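Long-range contacts in argininosuccinate lyase (Chelativorans sp., PDB 6RXA), which acts as a C-N lyase of the aspartase/fumarase superfamily, known as EDDS lyase, and probably splits argininosuccinate into fumarate and L-arginine: residues 378-383 and 421-426; 51-56 and 213-218; 134-139 and 463-468; 19-24 and 274-279; 33-38 and 324-329. The protein carries 2 engineered substitutions. All blocks are in the same frame, centred on the assembly; numbering follows the deposited sequence.

Contact 1 lies at the surface, about 49 Å from the centre of the chain, and is wholly apolar between its side chains. Contacts 2, 3 and 4 are buried, and contact 5 is partly so. Contacts 2 and 3 join antiparallel helices. Each combines aliphatic packing with salt bridges: one bond at an exposed glutamate in contact 2, a network round a buried arginine in contact 3. Contact 4 rests on an aromatic ring and a backbone bond beside fumarate-binding residues. Contacts 2 and 5 both use helix 35-56, with centres about 26 Å apart. Contact 5 takes its start and contact 2 its end.

Contact 1 of 5, residues 378-383 and 421-426; sequences VGIDYR and AGINVS
Val378 CG1 lies 3.4 Å from the backbone atom Asn424 O, so a methyl group meets the carbonyl of the residue at the centre of an inverse gamma turn. The turn is closed by a weak bond of 3.0 Å from Val425 N to Ile423 O. Val378 ends helix 367-378, and Gly379 leaves the helix with a positive phi of 77°. The contact therefore pairs a helix end with the loop before helix 427-434, within the argininosuccinate lyase C-terminal region. No hydrogen bond crosses between the two segments.

Val378 is the most heavily covered residue. Its two methyl groups go to different partners. Val378 CG1 also meets Val425 CG1 at 3.8 Å. Val378 CG2 meets Ile423 CD1 at 3.5 Å. The side chains of Val378 and Ile423 lie roughly perpendicular to each other. Ile423 CG1 is anti to the backbone N (chi1 -175°), and both CG1 and CD1 touch Val378. Val425 also packs on Met373 of helix 367-378.

Both segments lead into helices that are capped by side chains. Asp381 OD2 bonds to Glu384 N, and Ser426 OG bonds to Asp429 N. Just beyond the contact, Arg383 NH2 bonds to Ser281 O of the third subunit, a succinate- and fumarate-binding residue, so this surface patch borders a subunit interface. Ile380 completes the apolar patch. Its side chain is likewise turned across that of Ile423, and Ile380 CD1 lies 3.9 Å from Ile423 CD1.

Contact 2 of 5, residues 51-56 and 213-218; sequences VVMLTE and DRTSAL
Glu56 and Arg214 cross at about a right angle, with the carboxylate and guanidinium planes turned 60° apart. A single hydrogen bond within a salt bridge joins them: Arg214 NE donates to Glu56 OE2 at 2.9 Å. The oxygen is met on its syn side and lies near the guanidinium plane, at its edge. The N-H...O angle is 133°, so the bond is clearly bent. The Arg214 chain bends at chi2 and chi3. Its carbons press on the same carboxylate, with Arg214 CD 3.2 Å from Glu56 OE2.

Met53 and Arg214 lie alongside each other, pointing opposite ways, and Met53 CB lies 4.2 Å from Arg214 CG. Met53 CG is anti to the backbone N, and the chain then bends at chi2 and chi3. The bent chain passes Thr215 OG1. That oxygen is 3.3 Å from Met53 CG and 3.4 Å from Met53 CE. It also makes a weak hydrogen bond to Asn211 O.

The two backbones are the last turns of helix 35-56 and the short helix 212-218. They run roughly antiparallel at 142°, with the segment axes 9.2 Å apart at closest approach. This is helix-helix packing in the mainly helical body of an aspartase/fumarase enzyme, away from the substrate-binding residues.

Val52 and Leu218 cross obliquely, and only one methyl of the leucine makes the touch. Leu218 CD1 is 3.8 Å from Val52 CG1. Val52 also packs on Leu486, Val490 and Ile493 of the long helix 451-500.

Contact 3 of 5, residues 134-139 and 463-468; sequences AVIGYR and AELHKD
The Arg139 guanidinium has Leu465 CG over one face and acidic oxygens near its plane at the edge. Arg139 NH2 donates to Glu464 OE1 at 2.7 Å. This bond is nearly straight (166°), and the oxygen is met almost along its C-O axis. Arg139 NH1 makes a weak, bent bond to Asp468 OD2 at 2.9 Å. A water at the edge accepts from NH1 and donates to Asp468 OD1. The two carboxylate planes are turned 55° (Glu464) and 44° (Asp468) from the guanidinium.

The Arg139 chain is extended from CG to NE. Leu465 CD2 rests against its CG and CD methylenes, 3.7 Å from Arg139 CD. Ile136, one turn earlier, packs beside the charges: Ile136 CD1 is 3.7 Å from Asp468 CB. The two segments run nearly antiparallel, their axes 10.8 Å apart at closest approach. Helix 112-147 is a long helix of the central bundle of this superfamily, and helix 451-500 packs along it here.

Outside partners complete the network. Ser176 OG bonds to Arg139 NE, and Arg187 NH1 bridges to Asp468 OD1. An alanine in place of Arg139 would probably leave Glu464 OE1 without its charged mate here and open a gap beside Leu465. Asp468 is buried between two arginines, which would favour its ionised form. The Arg139 charge is in turn balanced by two acids, and each of its nitrogens has a hydrogen-bond partner.

Contact 4 of 5, residues 19-24 and 274-279; sequences APEFQE and ASFAGT
Phe22 CG is anti to the backbone N (chi1 -176°), which brings its ring beside Ser275 O and the Phe276 backbone. Phe276 CG is anti to its carbonyl carbon (chi1 -76°). The first bond of the Phe276 side chain leads away from residues 19-24, yet its ring comes back over them. Ala19 CB lies over one face of that ring, 3.7 Å from the centroid, in a CH-pi contact. Ala19 CB is offset toward the rim and comes within 3.4 Å of Phe276 CZ. Phe22 CB packs at 3.9 Å from Phe276 CD1.

The backbone fixes the pairing. Ala19 N donates to Ser275 O at 2.9 Å in a nearly straight bond (172°). Phe22 CD2 lies 3.3 Å from Ser275 O. Phe276 O lies over one face of the Phe22 ring, and also accepts from Ser291 OG. Glu21 OE1 approaches Phe276 CZ at 3.7 Å, while Glu21 OE2 bridges to Arg347. An alanine in place of Phe276 would probably open a gap beside the Ala19 methyl and leave Phe22 CB less firmly packed.

Ala19 is the N-cap residue of helix 20-31, so the contact lies at the start of that helix. Phe22 stacks edge-to-face with Tyr26 and lies about 5 Å, side chain to side chain, from Arg294. Both bind a fumarate in another structure of this protein. Residues 274-279 run into the signature loop of the fumarate lyase superfamily, which begins at Thr279 and carries the binding residues Ser281 and Lys286.

Contact 5 of 5, residues 33-38 and 324-329; sequences LTLTSA and RVELEP
Two helix starts meet here: Pro329, the first residue of helix 329-348, packs against Leu35 and Ala38 of helix 35-56 and Leu33 just before it. The contact has no hydrogen bond across it. Leu35 and the Pro329 ring carry most of it. Pro329 CB lies 3.4 Å from Leu33 O. Its CG meets the Ala38 methyl, with Pro329 CG 3.6 Å from Ala38 CB. Pro329 CD faces Leu35, 3.7 Å from Leu35 CA and 3.8 Å from Leu35 CD1. The Leu35 side chain stands roughly perpendicular to that of the proline.

Leu35 CG is anti to the backbone N (chi1 -173°), and the methyls beyond it part ways. Leu35 CD1 goes to the proline and lies 3.9 Å from Leu327 O. Leu35 CD2 lies against the Glu326 side chain. Glu326 has two conformers, so its fit to the methyl is less certain.

Both helices have N-cap residues in the contact, Thr34 for helix 35-56 and Glu328 for helix 329-348. Thr34 OG1 accepts from Ser37 N at 3.0 Å, a true capping bond. The site joins helix 35-56 to the long helices of the central bundle typical of the superfamily. Phe123 of helix 112-147 touches Leu35, Ala38 and Pro329 alike.

The segment 324-329 also faces a subunit boundary. In the conformer given, Glu326 OE1 makes a salt bridge to Lys297 of the fourth subunit. Thr34 and Glu328 both pack on Asp29 of that subunit.

Contact 1 of 5, residues 378-383 and 421-426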
# COMPACT_ATOMS: atom_id res chain seq x y z
N VAL A 378 32.40 22.50 35.84
CA VAL A 378 33.61 23.20 35.39
C VAL A 378 33.35 24.15 34.23
O VAL A 378 34.28 24.84 33.79
CB VAL A 378 34.77 22.23 35.07
CG1 VAL A 378 34.98 21.26 36.24
CG2 VAL A 378 34.51 21.47 33.79
N GLY A 379 32.13 24.19 33.70
CA GLY A 379 31.76 25.20 32.73
C GLY A 379 32.26 24.99 31.32
O GLY A 379 32.10 25.89 30.49
N ILE A 380 32.88 23.84 31.02
CA ILE A 380 33.25 23.54 29.64
C ILE A 380 31.98 23.43 28.79
O ILE A 380 30.87 23.27 29.30
CB ILE A 380 34.09 22.26 29.54
CG1 ILE A 380 33.33 21.06 30.09
CG2 ILE A 380 35.39 22.41 30.31
CD1 ILE A 380 34.19 19.79 30.14
N ASP A 381 32.15 23.54 27.47
CA ASP A 381 31.01 23.43 26.56
C ASP A 381 30.62 21.96 26.39
O ASP A 381 31.40 21.05 26.69
CB ASP A 381 31.33 24.04 25.19
CG ASP A 381 32.35 23.23 24.41
OD1 ASP A 381 33.56 23.34 24.71
OD2 ASP A 381 31.94 22.48 23.51
N TYR A 382 29.40 21.74 25.89
CA TYR A 382 28.87 20.38 25.86
C TYR A 382 29.67 19.48 24.92
O TYR A 382 29.85 18.29 25.19
CB TYR A 382 27.39 20.35 25.48
CG TYR A 382 26.83 19.00 25.84
CD1 TYR A 382 26.40 18.74 27.14
CD2 TYR A 382 26.83 17.95 24.94
CE1 TYR A 382 25.94 17.50 27.51
CE2 TYR A 382 26.37 16.69 25.30
CZ TYR A 382 25.93 16.47 26.59
OH TYR A 382 25.48 15.24 27.00
N ARG A 383 30.15 20.03 23.80
CA ARG A 383 30.87 19.21 22.83
C ARG A 383 32.19 18.69 23.41
O ARG A 383 32.54 17.52 23.18
CB ARG A 383 31.07 20.00 21.53
CG ARG A 383 31.48 19.19 20.31
CD ARG A 383 30.54 18.01 20.04
NE ARG A 383 29.15 18.43 19.93
CZ ARG A 383 28.12 17.73 20.41
NH1 ARG A 383 26.89 18.21 20.28
NH2 ARG A 383 28.32 16.57 21.02
N ALA A 421 44.82 17.88 29.90
CA ALA A 421 44.60 18.48 31.20
C ALA A 421 43.60 17.65 32.00
O ALA A 421 42.69 17.03 31.43
CB ALA A 421 44.05 19.90 31.06
N GLY A 422 43.79 17.65 33.31
CA GLY A 422 42.81 17.06 34.20
C GLY A 422 41.55 17.91 34.25
O GLY A 422 41.36 18.86 33.48
N ILE A 423 40.67 17.56 35.18
CA ILE A 423 39.40 18.26 35.30
C ILE A 423 39.01 18.31 36.77
O ILE A 423 39.18 17.33 37.51
CB ILE A 423 38.31 17.61 34.41
CG1 ILE A 423 37.02 18.44 34.47
CG2 ILE A 423 38.08 16.17 34.81
CD1 ILE A 423 36.27 18.51 33.14
N ASN A 424 38.48 19.45 37.19
CA ASN A 424 38.29 19.75 38.61
C ASN A 424 36.91 19.29 39.06
O ASN A 424 35.98 20.08 39.27
CB ASN A 424 38.50 21.25 38.85
CG ASN A 424 39.13 21.53 40.20
OD1 ASN A 424 40.04 20.82 40.63
ND2 ASN A 424 38.66 22.58 40.86
N VAL A 425 36.78 17.97 39.22
CA VAL A 425 35.57 17.35 39.75
C VAL A 425 35.99 16.29 40.77
O VAL A 425 37.09 15.74 40.72
CB VAL A 425 34.67 16.73 38.66
CG1 VAL A 425 34.23 17.79 37.66
CG2 VAL A 425 35.39 15.59 37.97
N SER A 426 35.08 16.01 41.70
CA SER A 426 35.37 15.12 42.81
C SER A 426 34.84 13.71 42.53
O SER A 426 34.02 13.48 41.64
CB SER A 426 34.72 15.64 44.09
OG SER A 426 33.30 15.54 43.99

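Contact 2 of 5, residues 51-56 and 213-218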
# COMPACT_ATOMS: atom_id res chain seq x y z
N VAL A 51 -40.16 3.13 6.86
CA VAL A 51 -41.61 2.91 6.83
C VAL A 51 -42.33 3.79 7.85
O VAL A 51 -43.38 4.37 7.55
CB VAL A 51 -41.91 1.42 7.01
CG1 VAL A 51 -43.36 1.20 7.36
CG2 VAL A 51 -41.53 0.65 5.75
N VAL A 52 -41.79 3.89 9.07
CA VAL A 52 -42.38 4.78 10.07
C VAL A 52 -42.40 6.22 9.57
O VAL A 52 -43.42 6.91 9.67
CB VAL A 52 -41.62 4.64 11.41
CG1 VAL A 52 -42.05 5.74 12.38
CG2 VAL A 52 -41.86 3.27 12.01
N MET A 53 -41.29 6.68 8.99
CA MET A 53 -41.25 8.03 8.44
C MET A 53 -42.28 8.20 7.33
O MET A 53 -42.96 9.23 7.27
CB MET A 53 -39.84 8.35 7.95
CG MET A 53 -39.69 9.74 7.33
SD MET A 53 -40.08 9.75 5.57
CE MET A 53 -38.79 8.69 4.92
N LEU A 54 -42.39 7.23 6.43
CA LEU A 54 -43.38 7.35 5.36
C LEU A 54 -44.78 7.46 5.94
O LEU A 54 -45.65 8.11 5.35
CB LEU A 54 -43.34 6.16 4.42
CG LEU A 54 -42.11 5.94 3.56
CD1 LEU A 54 -42.28 4.70 2.71
CD2 LEU A 54 -41.85 7.15 2.68
N THR A 55 -45.02 6.80 7.08
CA THR A 55 -46.32 6.87 7.73
C THR A 55 -46.57 8.26 8.31
O THR A 55 -47.64 8.84 8.12
CB THR A 55 -46.40 5.82 8.83
OG1 THR A 55 -45.98 4.56 8.31
CG2 THR A 55 -47.86 5.68 9.31
N GLU A 56 -45.57 8.82 9.01
CA GLU A 56 -45.69 10.19 9.50
C GLU A 56 -45.99 11.16 8.37
O GLU A 56 -46.73 12.13 8.55
CB GLU A 56 -44.40 10.63 10.20
CG GLU A 56 -44.04 9.85 11.45
CD GLU A 56 -42.95 10.53 12.28
OE1 GLU A 56 -42.67 10.05 13.40
OE2 GLU A 56 -42.39 11.56 11.83
N ASP A 213 -34.88 14.27 8.37
CA ASP A 213 -34.48 14.40 9.76
C ASP A 213 -35.15 13.35 10.64
O ASP A 213 -34.55 12.90 11.62
CB ASP A 213 -34.82 15.80 10.27
CG ASP A 213 -33.94 16.88 9.65
OD1 ASP A 213 -32.73 16.63 9.48
OD2 ASP A 213 -34.46 17.97 9.35
N ARG A 214 -36.38 12.94 10.32
CA ARG A 214 -37.05 11.94 11.14
C ARG A 214 -36.39 10.58 10.98
O ARG A 214 -36.14 9.87 11.97
CB ARG A 214 -38.53 11.85 10.77
CG ARG A 214 -39.29 10.65 11.37
CD ARG A 214 -39.50 10.73 12.89
NE ARG A 214 -39.93 12.06 13.29
CZ ARG A 214 -39.33 12.80 14.22
NH1 ARG A 214 -39.80 14.01 14.49
NH2 ARG A 214 -38.28 12.34 14.89
N THR A 215 -36.13 10.16 9.74
CA THR A 215 -35.49 8.86 9.54
C THR A 215 -34.15 8.83 10.24
O THR A 215 -33.79 7.83 10.89
CB THR A 215 -35.30 8.61 8.04
OG1 THR A 215 -36.46 9.08 7.33
CG2 THR A 215 -35.12 7.14 7.77
N SER A 216 -33.40 9.93 10.13
CA SER A 216 -32.10 10.05 10.78
C SER A 216 -32.22 9.90 12.29
O SER A 216 -31.48 9.13 12.91
CB SER A 216 -31.51 11.41 10.41
OG SER A 216 -30.26 11.63 11.01
N ALA A 217 -33.17 10.60 12.90
CA ALA A 217 -33.35 10.53 14.35
C ALA A 217 -33.76 9.13 14.79
O ALA A 217 -33.28 8.63 15.81
CB ALA A 217 -34.40 11.56 14.77
N LEU A 218 -34.67 8.50 14.04
CA LEU A 218 -35.12 7.16 14.41
C LEU A 218 -33.98 6.15 14.40
O LEU A 218 -34.05 5.13 15.11
CB LEU A 218 -36.22 6.73 13.44
CG LEU A 218 -37.59 7.37 13.67
CD1 LEU A 218 -38.49 7.11 12.47
CD2 LEU A 218 -38.21 6.82 14.95

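Contact 3 of 5, residues 134-139 and 463-468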
# COMPACT_ATOMS: atom_id res chain seq x y z
N ALA A 134 -12.64 -0.81 23.49
CA ALA A 134 -11.44 -1.64 23.62
C ALA A 134 -10.19 -0.79 23.81
O ALA A 134 -9.32 -1.13 24.63
CB ALA A 134 -11.30 -2.55 22.40
N VAL A 135 -10.09 0.34 23.09
CA VAL A 135 -8.93 1.22 23.24
C VAL A 135 -8.91 1.87 24.62
O VAL A 135 -7.84 2.02 25.21
CB VAL A 135 -8.89 2.26 22.10
CG1 VAL A 135 -7.75 3.26 22.31
CG2 VAL A 135 -8.72 1.55 20.77
N ILE A 136 -10.08 2.22 25.16
CA ILE A 136 -10.13 2.72 26.54
C ILE A 136 -9.63 1.65 27.51
O ILE A 136 -8.85 1.93 28.42
CB ILE A 136 -11.55 3.21 26.88
CG1 ILE A 136 -11.87 4.50 26.14
CG2 ILE A 136 -11.69 3.38 28.39
CD1 ILE A 136 -13.33 4.91 26.29
N GLY A 137 -10.07 0.40 27.33
CA GLY A 137 -9.61 -0.66 28.20
C GLY A 137 -8.11 -0.87 28.13
O GLY A 137 -7.45 -1.15 29.14
N TYR A 138 -7.54 -0.72 26.94
CA TYR A 138 -6.10 -0.81 26.74
C TYR A 138 -5.39 0.33 27.45
O TYR A 138 -4.43 0.11 28.20
CB TYR A 138 -5.86 -0.79 25.24
CG TYR A 138 -4.46 -0.94 24.68
CD1 TYR A 138 -3.49 -1.71 25.29
CD2 TYR A 138 -4.13 -0.33 23.47
CE1 TYR A 138 -2.23 -1.85 24.72
CE2 TYR A 138 -2.88 -0.48 22.89
CZ TYR A 138 -1.94 -1.24 23.53
OH TYR A 138 -0.68 -1.38 22.97
N ARG A 139 -5.90 1.55 27.28
CA ARG A 139 -5.31 2.69 27.98
C ARG A 139 -5.43 2.54 29.49
O ARG A 139 -4.49 2.87 30.23
CB ARG A 139 -5.93 4.00 27.49
CG ARG A 139 -5.26 5.22 28.07
CD ARG A 139 -5.90 6.49 27.59
NE ARG A 139 -5.13 7.64 28.04
CZ ARG A 139 -5.56 8.89 28.01
NH1 ARG A 139 -6.79 9.15 27.58
NH2 ARG A 139 -4.77 9.88 28.41
N ALA A 463 -7.91 11.57 34.76
CA ALA A 463 -9.00 12.50 34.48
C ALA A 463 -9.46 12.39 33.03
O ALA A 463 -10.66 12.44 32.74
CB ALA A 463 -8.56 13.93 34.80
N GLU A 464 -8.51 12.24 32.10
CA GLU A 464 -8.85 12.06 30.69
C GLU A 464 -9.64 10.77 30.48
O GLU A 464 -10.60 10.74 29.71
CB GLU A 464 -7.59 12.11 29.83
CG GLU A 464 -7.03 13.51 29.68
CD GLU A 464 -5.78 13.60 28.82
OE1 GLU A 464 -5.25 12.58 28.33
OE2 GLU A 464 -5.30 14.74 28.63
N LEU A 465 -9.25 9.69 31.18
CA LEU A 465 -9.96 8.42 31.02
C LEU A 465 -11.40 8.52 31.50
O LEU A 465 -12.30 7.91 30.91
CB LEU A 465 -9.22 7.33 31.81
CG LEU A 465 -8.05 6.69 31.07
CD1 LEU A 465 -7.13 5.96 32.04
CD2 LEU A 465 -8.57 5.73 30.00
N HIS A 466 -11.64 9.27 32.57
CA HIS A 466 -13.00 9.54 33.00
C HIS A 466 -13.80 10.20 31.88
O HIS A 466 -14.95 9.83 31.62
CB HIS A 466 -12.99 10.42 34.25
CG HIS A 466 -14.35 10.71 34.78
ND1 HIS A 466 -15.03 9.82 35.59
CD2 HIS A 466 -15.17 11.77 34.59
CE1 HIS A 466 -16.21 10.34 35.89
NE2 HIS A 466 -16.32 11.51 35.30
N LYS A 467 -13.20 11.18 31.20
CA LYS A 467 -13.88 11.84 30.08
C LYS A 467 -14.06 10.89 28.89
O LYS A 467 -15.10 10.93 28.22
CB LYS A 467 -13.11 13.09 29.67
CG LYS A 467 -13.14 14.21 30.72
CD LYS A 467 -12.29 15.39 30.25
CE LYS A 467 -13.01 16.72 30.35
NZ LYS A 467 -12.48 17.55 31.46
N ASP A 468 -13.06 10.04 28.62
CA ASP A 468 -13.18 9.05 27.56
C ASP A 468 -14.40 8.15 27.79
O ASP A 468 -15.19 7.89 26.88
CB ASP A 468 -11.94 8.13 27.52
CG ASP A 468 -10.63 8.83 27.15
OD1 ASP A 468 -10.63 9.84 26.41
OD2 ASP A 468 -9.56 8.32 27.58
O HOH W 1 -8.45 11.37 26.56

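Contact 4 of 5, residues 19-24 and 274-279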
# COMPACT_ATOMS: atom_id res chain seq x y z
N ALA A 19 -4.83 -17.32 28.22
CA ALA A 19 -5.70 -16.24 28.64
C ALA A 19 -6.82 -16.10 27.62
O ALA A 19 -6.62 -16.31 26.42
CB ALA A 19 -4.92 -14.93 28.68
N PRO A 20 -8.01 -15.68 28.05
CA PRO A 20 -9.10 -15.50 27.08
C PRO A 20 -8.74 -14.51 25.99
O PRO A 20 -9.09 -14.72 24.82
CB PRO A 20 -10.27 -15.01 27.93
CG PRO A 20 -9.93 -15.41 29.33
CD PRO A 20 -8.44 -15.42 29.44
N GLU A 21 -8.03 -13.43 26.34
CA GLU A 21 -7.65 -12.44 25.34
C GLU A 21 -6.68 -13.02 24.31
O GLU A 21 -6.71 -12.65 23.13
CB GLU A 21 -7.02 -11.23 26.02
CG GLU A 21 -7.89 -10.57 27.07
CD GLU A 21 -7.60 -11.07 28.48
OE1 GLU A 21 -7.21 -12.25 28.66
OE2 GLU A 21 -7.77 -10.26 29.41
N PHE A 22 -5.82 -13.94 24.75
CA PHE A 22 -4.90 -14.63 23.85
C PHE A 22 -5.67 -15.56 22.94
O PHE A 22 -5.44 -15.59 21.73
CB PHE A 22 -3.88 -15.36 24.73
CG PHE A 22 -2.78 -16.07 23.99
CD1 PHE A 22 -2.36 -15.68 22.72
CD2 PHE A 22 -2.15 -17.16 24.59
CE1 PHE A 22 -1.32 -16.37 22.08
CE2 PHE A 22 -1.12 -17.85 23.94
CZ PHE A 22 -0.71 -17.44 22.69
N GLN A 23 -6.63 -16.30 23.50
CA GLN A 23 -7.45 -17.18 22.68
C GLN A 23 -8.21 -16.41 21.61
O GLN A 23 -8.44 -16.95 20.53
CB GLN A 23 -8.38 -17.98 23.60
CG GLN A 23 -9.26 -18.99 22.86
CD GLN A 23 -8.45 -20.12 22.25
OE1 GLN A 23 -7.60 -20.72 22.90
NE2 GLN A 23 -8.71 -20.40 20.98
N GLU A 24 -8.59 -15.15 21.88
CA GLU A 24 -9.32 -14.37 20.88
C GLU A 24 -8.55 -14.28 19.56
O GLU A 24 -9.15 -14.26 18.48
CB GLU A 24 -9.64 -12.97 21.40
CG GLU A 24 -10.56 -12.92 22.62
CD GLU A 24 -10.81 -11.49 23.11
OE1 GLU A 24 -10.97 -10.60 22.24
OE2 GLU A 24 -10.85 -11.27 24.35
N ALA A 274 2.60 -16.63 31.69
CA ALA A 274 2.44 -17.91 31.02
C ALA A 274 1.18 -17.96 30.16
O ALA A 274 1.18 -18.60 29.10
CB ALA A 274 2.34 -19.03 32.06
N SER A 275 0.11 -17.29 30.59
CA SER A 275 -1.16 -17.32 29.87
C SER A 275 -1.13 -16.54 28.57
O SER A 275 -2.10 -16.60 27.81
CB SER A 275 -2.28 -16.79 30.77
OG SER A 275 -2.14 -15.41 31.05
N PHE A 276 -0.04 -15.83 28.28
CA PHE A 276 0.12 -15.08 27.04
C PHE A 276 1.28 -15.60 26.20
O PHE A 276 1.65 -14.95 25.21
CB PHE A 276 0.24 -13.58 27.32
CG PHE A 276 -1.06 -12.95 27.67
CD1 PHE A 276 -1.96 -12.61 26.68
CD2 PHE A 276 -1.43 -12.76 28.99
CE1 PHE A 276 -3.19 -12.08 26.99
CE2 PHE A 276 -2.66 -12.22 29.30
CZ PHE A 276 -3.54 -11.88 28.30
N ALA A 277 1.82 -16.77 26.53
CA ALA A 277 2.91 -17.36 25.78
C ALA A 277 2.54 -18.77 25.37
O ALA A 277 1.70 -19.43 26.00
CB ALA A 277 4.18 -17.42 26.63
N GLY A 278 3.19 -19.24 24.31
CA GLY A 278 3.07 -20.62 23.89
C GLY A 278 4.41 -21.33 23.91
O GLY A 278 5.36 -20.83 24.51
N THR A 279 4.50 -22.49 23.28
CA THR A 279 5.78 -23.19 23.19
C THR A 279 5.89 -23.79 21.80
O THR A 279 5.08 -23.50 20.91
CB THR A 279 5.93 -24.21 24.33
OG1 THR A 279 7.28 -24.69 24.36
CG2 THR A 279 4.96 -25.38 24.16

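Contact 5 of 5, residues 33-38 and 324-329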
# COMPACT_ATOMS: atom_id res chain seq x y z
N LEU A 33 -18.13 -12.65 10.59
CA LEU A 33 -19.24 -12.57 9.65
C LEU A 33 -18.77 -11.99 8.33
O LEU A 33 -17.82 -11.20 8.28
CB LEU A 33 -20.29 -11.60 10.20
CG LEU A 33 -20.94 -11.99 11.52
CD1 LEU A 33 -21.93 -10.93 11.93
CD2 LEU A 33 -21.61 -13.34 11.38
N THR A 34 -19.48 -12.34 7.26
CA THR A 34 -19.34 -11.55 6.05
C THR A 34 -19.90 -10.14 6.28
O THR A 34 -20.74 -9.93 7.17
CB THR A 34 -20.12 -12.15 4.87
OG1 THR A 34 -21.52 -12.15 5.20
CG2 THR A 34 -19.67 -13.56 4.54
N LEU A 35 -19.50 -9.19 5.44
CA LEU A 35 -20.09 -7.87 5.53
C LEU A 35 -21.61 -7.93 5.33
O LEU A 35 -22.37 -7.28 6.07
CB LEU A 35 -19.43 -6.91 4.54
CG LEU A 35 -19.90 -5.45 4.69
CD1 LEU A 35 -19.53 -4.84 6.00
CD2 LEU A 35 -19.31 -4.61 3.54
N THR A 36 -22.08 -8.72 4.36
CA THR A 36 -23.52 -8.84 4.13
C THR A 36 -24.25 -9.28 5.39
O THR A 36 -25.29 -8.70 5.76
CB THR A 36 -23.78 -9.80 2.98
OG1 THR A 36 -23.22 -9.26 1.78
CG2 THR A 36 -25.27 -10.04 2.81
N SER A 37 -23.73 -10.29 6.09
CA SER A 37 -24.41 -10.77 7.28
C SER A 37 -24.31 -9.78 8.43
O SER A 37 -25.26 -9.66 9.23
CB SER A 37 -23.85 -12.13 7.68
OG SER A 37 -24.27 -13.13 6.76
N ALA A 38 -23.19 -9.07 8.53
CA ALA A 38 -23.03 -8.09 9.60
C ALA A 38 -23.95 -6.89 9.41
O ALA A 38 -24.46 -6.35 10.40
CB ALA A 38 -21.57 -7.64 9.68
N ARG A 324 -16.26 0.05 -5.23
CA ARG A 324 -15.56 0.51 -4.04
C ARG A 324 -15.31 -0.65 -3.09
O ARG A 324 -16.19 -1.49 -2.87
CB ARG A 324 -16.38 1.59 -3.35
CG ARG A 324 -16.48 2.88 -4.17
CD ARG A 324 -17.43 3.91 -3.57
NE ARG A 324 -18.79 3.38 -3.54
CZ ARG A 324 -19.87 4.05 -3.14
NH1 ARG A 324 -19.78 5.31 -2.73
NH2 ARG A 324 -21.05 3.46 -3.14
N VAL A 325 -14.12 -0.68 -2.52
CA VAL A 325 -13.73 -1.68 -1.52
C VAL A 325 -14.24 -1.25 -0.15
O VAL A 325 -14.29 -0.06 0.18
CB VAL A 325 -12.20 -1.88 -1.57
CG1 VAL A 325 -11.70 -2.76 -0.44
CG2 VAL A 325 -11.80 -2.48 -2.92
N GLU A 326 -14.64 -2.24 0.64
CA GLU A 326 -15.27 -2.05 1.93
C GLU A 326 -14.30 -2.35 3.06
O GLU A 326 -13.28 -3.03 2.88
CB GLU A 326 -16.50 -2.96 2.04
CG GLU A 326 -17.62 -2.60 1.07
CD GLU A 326 -18.32 -3.81 0.45
OE1 GLU A 326 -17.64 -4.81 0.12
OE2 GLU A 326 -19.55 -3.76 0.28
N LEU A 327 -14.64 -1.86 4.25
CA LEU A 327 -13.99 -2.28 5.48
C LEU A 327 -14.81 -3.42 6.08
O LEU A 327 -15.98 -3.22 6.42
CB LEU A 327 -13.89 -1.13 6.48
CG LEU A 327 -13.16 -1.45 7.79
CD1 LEU A 327 -11.73 -1.97 7.55
CD2 LEU A 327 -13.13 -0.19 8.70
N GLU A 328 -14.21 -4.59 6.18
CA GLU A 328 -14.98 -5.80 6.46
C GLU A 328 -14.90 -6.21 7.92
O GLU A 328 -13.95 -5.89 8.64
CB GLU A 328 -14.46 -6.93 5.58
CG GLU A 328 -14.50 -6.54 4.11
CD GLU A 328 -14.68 -7.70 3.17
OE1 GLU A 328 -13.84 -7.86 2.25
OE2 GLU A 328 -15.65 -8.45 3.35
N PRO A 329 -15.91 -6.94 8.38
CA PRO A 329 -15.94 -7.35 9.79
C PRO A 329 -14.67 -8.04 10.27
O PRO A 329 -14.21 -7.78 11.39
CB PRO A 329 -17.17 -8.27 9.85
CG PRO A 329 -18.06 -7.77 8.77
CD PRO A 329 -17.14 -7.33 7.66